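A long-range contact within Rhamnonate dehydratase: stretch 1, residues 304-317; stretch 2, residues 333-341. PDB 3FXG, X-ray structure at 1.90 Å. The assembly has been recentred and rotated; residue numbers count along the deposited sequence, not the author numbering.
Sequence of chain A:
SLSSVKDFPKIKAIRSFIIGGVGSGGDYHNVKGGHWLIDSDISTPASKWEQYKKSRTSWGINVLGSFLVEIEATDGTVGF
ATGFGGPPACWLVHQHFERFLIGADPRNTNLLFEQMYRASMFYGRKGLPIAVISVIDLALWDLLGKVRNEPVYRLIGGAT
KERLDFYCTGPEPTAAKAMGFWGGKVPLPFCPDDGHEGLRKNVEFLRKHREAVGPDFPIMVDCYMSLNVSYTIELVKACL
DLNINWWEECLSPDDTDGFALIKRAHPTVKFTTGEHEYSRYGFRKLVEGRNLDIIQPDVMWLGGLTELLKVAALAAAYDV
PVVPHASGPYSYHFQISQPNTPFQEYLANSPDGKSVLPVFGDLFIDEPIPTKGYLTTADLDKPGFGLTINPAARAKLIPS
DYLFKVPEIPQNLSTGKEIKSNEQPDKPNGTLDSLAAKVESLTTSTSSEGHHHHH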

# COMPACT_ATOMS: atom_id res chain seq x y z
N GLY A 304 11.77 -24.67 21.15
CA GLY A 304 12.29 -24.74 22.50
C GLY A 304 12.15 -23.43 23.26
O GLY A 304 11.66 -22.44 22.73
N LEU A 305 12.60 -23.43 24.51
CA LEU A 305 12.52 -22.24 25.34
C LEU A 305 13.40 -21.11 24.81
O LEU A 305 12.99 -19.95 24.77
N THR A 306 14.61 -21.46 24.38
CA THR A 306 15.53 -20.47 23.83
C THR A 306 14.88 -19.68 22.69
O THR A 306 14.90 -18.45 22.68
N GLU A 307 14.28 -20.38 21.74
CA GLU A 307 13.63 -19.72 20.61
C GLU A 307 12.35 -19.01 21.07
O GLU A 307 12.00 -17.95 20.56
N LEU A 308 11.64 -19.61 22.03
CA LEU A 308 10.41 -19.02 22.54
C LEU A 308 10.67 -17.67 23.18
O LEU A 308 9.86 -16.75 23.08
N LEU A 309 11.81 -17.54 23.86
CA LEU A 309 12.16 -16.27 24.48
C LEU A 309 12.28 -15.18 23.41
O LEU A 309 11.91 -14.03 23.63
N LYS A 310 12.81 -15.55 22.24
CA LYS A 310 12.97 -14.60 21.15
C LYS A 310 11.63 -14.27 20.49
O LYS A 310 11.39 -13.14 20.06
N VAL A 311 10.75 -15.27 20.41
CA VAL A 311 9.44 -15.06 19.84
C VAL A 311 8.65 -14.10 20.73
O VAL A 311 7.99 -13.18 20.24
N ALA A 312 8.73 -14.30 22.04
CA ALA A 312 8.01 -13.45 22.98
C ALA A 312 8.52 -12.02 22.95
O ALA A 312 7.73 -11.08 23.07
N ALA A 313 9.82 -11.85 22.79
CA ALA A 313 10.42 -10.52 22.75
C ALA A 313 9.92 -9.72 21.55
O ALA A 313 9.67 -8.52 21.66
N LEU A 314 9.78 -10.38 20.40
CA LEU A 314 9.29 -9.71 19.20
C LEU A 314 7.84 -9.29 19.44
O LEU A 314 7.45 -8.16 19.15
N ALA A 315 7.04 -10.21 19.97
CA ALA A 315 5.64 -9.92 20.25
C ALA A 315 5.53 -8.78 21.26
O ALA A 315 4.63 -7.94 21.16
N ALA A 316 6.46 -8.74 22.21
CA ALA A 316 6.47 -7.71 23.25
C ALA A 316 6.67 -6.30 22.70
O ALA A 316 6.20 -5.33 23.28
N ALA A 317 7.38 -6.20 21.58
CA ALA A 317 7.63 -4.89 20.96
C ALA A 317 6.33 -4.33 20.38
O ALA A 317 6.25 -3.15 20.05
N HIS A 333 7.05 -21.98 33.62
CA HIS A 333 8.25 -21.22 33.90
C HIS A 333 8.41 -20.04 32.95
O HIS A 333 8.96 -19.00 33.32
N PHE A 334 7.92 -20.21 31.73
CA PHE A 334 8.00 -19.14 30.74
C PHE A 334 6.97 -18.06 31.03
O PHE A 334 7.31 -16.88 31.11
N GLN A 335 5.71 -18.46 31.19
CA GLN A 335 4.62 -17.51 31.45
C GLN A 335 4.81 -16.63 32.67
O GLN A 335 4.41 -15.47 32.69
N ILE A 336 5.42 -17.19 33.71
CA ILE A 336 5.61 -16.45 34.95
C ILE A 336 6.75 -15.42 34.87
O ILE A 336 6.86 -14.55 35.73
N SER A 337 7.56 -15.50 33.82
CA SER A 337 8.73 -14.63 33.70
C SER A 337 8.78 -13.50 32.68
O SER A 337 9.70 -12.68 32.73
N GLN A 338 7.82 -13.43 31.77
CA GLN A 338 7.85 -12.40 30.74
C GLN A 338 6.88 -11.24 30.97
O GLN A 338 5.93 -11.35 31.75
N PRO A 339 7.11 -10.11 30.28
CA PRO A 339 6.22 -8.97 30.44
C PRO A 339 4.90 -9.10 29.69
O PRO A 339 3.91 -8.48 30.05
N ASN A 340 4.89 -9.93 28.64
CA ASN A 340 3.70 -10.10 27.81
C ASN A 340 3.13 -11.53 27.78
O ASN A 340 2.73 -12.02 26.73
N THR A 341 3.09 -12.17 28.94
CA THR A 341 2.56 -13.54 29.06
C THR A 341 1.58 -13.50 30.23
O THR A 341 1.90 -13.97 31.33

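The apolar rule here is one aromatic knob in a helical hole. Phe334 (chi1 t, chi2 72°) points toward the helix of stretch 1 and settles among Leu305, Leu308, Leu309 and Ala312, residues spaced so that one side of the helix forms the socket. Leu308, also pointing toward its partner with chi1 t and chi2 p, covers one ring face: its CD2 makes a CH-pi contact 3.6 Å from the centroid of the Phe334 ring, nearly along the normal. The ring edge meets Leu309 CD2, 3.9 Å from Phe334 CE1, and Ala312 CB, only 3.3 Å from Phe334 CZ, a tight contact made by Ala312's whole side chain, its single CB. Leu305 and Leu309 leave their backbones sideways, yet their ends turn inward, through t/p and m/t rotamers respectively; Leu305 CD1 reaches Phe334 CD1 at 3.8 Å. Gln338 (chi1 m, chi2 m) points toward the helix and packs alongside Leu309.

The polar rule is a side chain reading the backbone. Asn340 (chi1 p) points toward the helix, and its ND2 donates to Ala312 O at 3.1 Å. That carbonyl already accepts the helical bond from Ala316 N, at 2.8 Å, so it serves two donors. The small Ala315 and Ala316 side chains also lie against the amide, each CB 3.7 Å from Asn340 ND2.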

# COMPACT_ATOMS: atom_id res chain seq x y z
CB LEU A 305 12.91 -22.58 26.79
CG LEU A 305 12.94 -21.42 27.79
CD1 LEU A 305 11.58 -20.73 27.81
CD2 LEU A 305 13.29 -21.94 29.17
CB THR A 306 16.81 -21.14 23.32
OG1 THR A 306 17.43 -21.86 24.39
CG2 THR A 306 17.79 -20.09 22.79
CB GLU A 307 13.30 -20.72 19.50
CG GLU A 307 12.70 -20.10 18.23
CD GLU A 307 13.75 -19.46 17.32
OE1 GLU A 307 14.63 -18.73 17.82
OE2 GLU A 307 13.68 -19.69 16.09
CB LEU A 308 9.75 -19.96 23.56
CG LEU A 308 8.44 -19.47 24.19
CD1 LEU A 308 7.42 -19.13 23.10
CD2 LEU A 308 7.90 -20.54 25.11
CB LEU A 309 13.49 -16.39 25.24
CG LEU A 309 13.46 -17.26 26.50
CD1 LEU A 309 14.89 -17.52 26.98
CD2 LEU A 309 12.64 -16.57 27.57
CB LYS A 310 13.95 -15.14 20.10
CG LYS A 310 15.37 -15.29 20.63
CD LYS A 310 16.35 -15.67 19.54
CE LYS A 310 17.77 -15.75 20.07
NZ LYS A 310 17.92 -16.81 21.10
CB VAL A 311 8.67 -16.40 19.71
CG1 VAL A 311 7.19 -16.15 19.47
CG2 VAL A 311 9.26 -17.21 18.56
CB ALA A 312 8.11 -14.02 24.40
CB ALA A 313 11.94 -10.63 22.71
CB LEU A 314 9.38 -10.65 17.99
CG LEU A 314 8.89 -10.09 16.65
CD1 LEU A 314 9.53 -10.87 15.51
CD2 LEU A 314 7.38 -10.16 16.56
CB ALA A 315 4.95 -11.17 20.79
CB ALA A 316 7.55 -8.02 24.29
CB ALA A 317 8.68 -5.02 19.87
CB HIS A 333 9.49 -22.12 33.84
CG HIS A 333 9.71 -22.94 35.07
ND1 HIS A 333 8.91 -24.02 35.40
CD2 HIS A 333 10.64 -22.85 36.05
CE1 HIS A 333 9.34 -24.56 36.52
NE2 HIS A 333 10.39 -23.87 36.94
CB PHE A 334 7.77 -19.71 29.34
CG PHE A 334 7.73 -18.67 28.27
CD1 PHE A 334 8.89 -18.02 27.87
CD2 PHE A 334 6.52 -18.32 27.68
CE1 PHE A 334 8.85 -17.02 26.90
CE2 PHE A 334 6.47 -17.32 26.70
CZ PHE A 334 7.64 -16.68 26.32
CB GLN A 335 3.28 -18.24 31.59
CG GLN A 335 2.70 -18.76 30.30
CD GLN A 335 2.78 -17.75 29.17
OE1 GLN A 335 3.85 -17.52 28.61
NE2 GLN A 335 1.65 -17.13 28.84
CB ILE A 336 5.91 -17.43 36.11
CG1 ILE A 336 5.57 -16.79 37.46
CG2 ILE A 336 7.38 -17.84 36.09
CD1 ILE A 336 4.08 -16.62 37.68
CB SER A 337 9.96 -15.50 33.47
OG SER A 337 9.85 -16.18 32.23
CB GLN A 338 7.60 -13.03 29.37
CG GLN A 338 8.52 -14.21 29.06
CD GLN A 338 9.99 -13.81 29.00
OE1 GLN A 338 10.80 -14.28 29.80
NE2 GLN A 338 10.33 -12.96 28.05
CB PRO A 339 7.06 -7.80 29.93
CG PRO A 339 7.90 -8.45 28.86
CD PRO A 339 8.32 -9.74 29.53
CB ASN A 340 4.00 -9.64 26.38
CG ASN A 340 5.10 -10.46 25.73
OD1 ASN A 340 6.06 -10.86 26.38
ND2 ASN A 340 4.97 -10.69 24.42
CB THR A 341 3.71 -14.53 29.33
OG1 THR A 341 4.55 -14.03 30.38
CG2 THR A 341 4.56 -14.70 28.07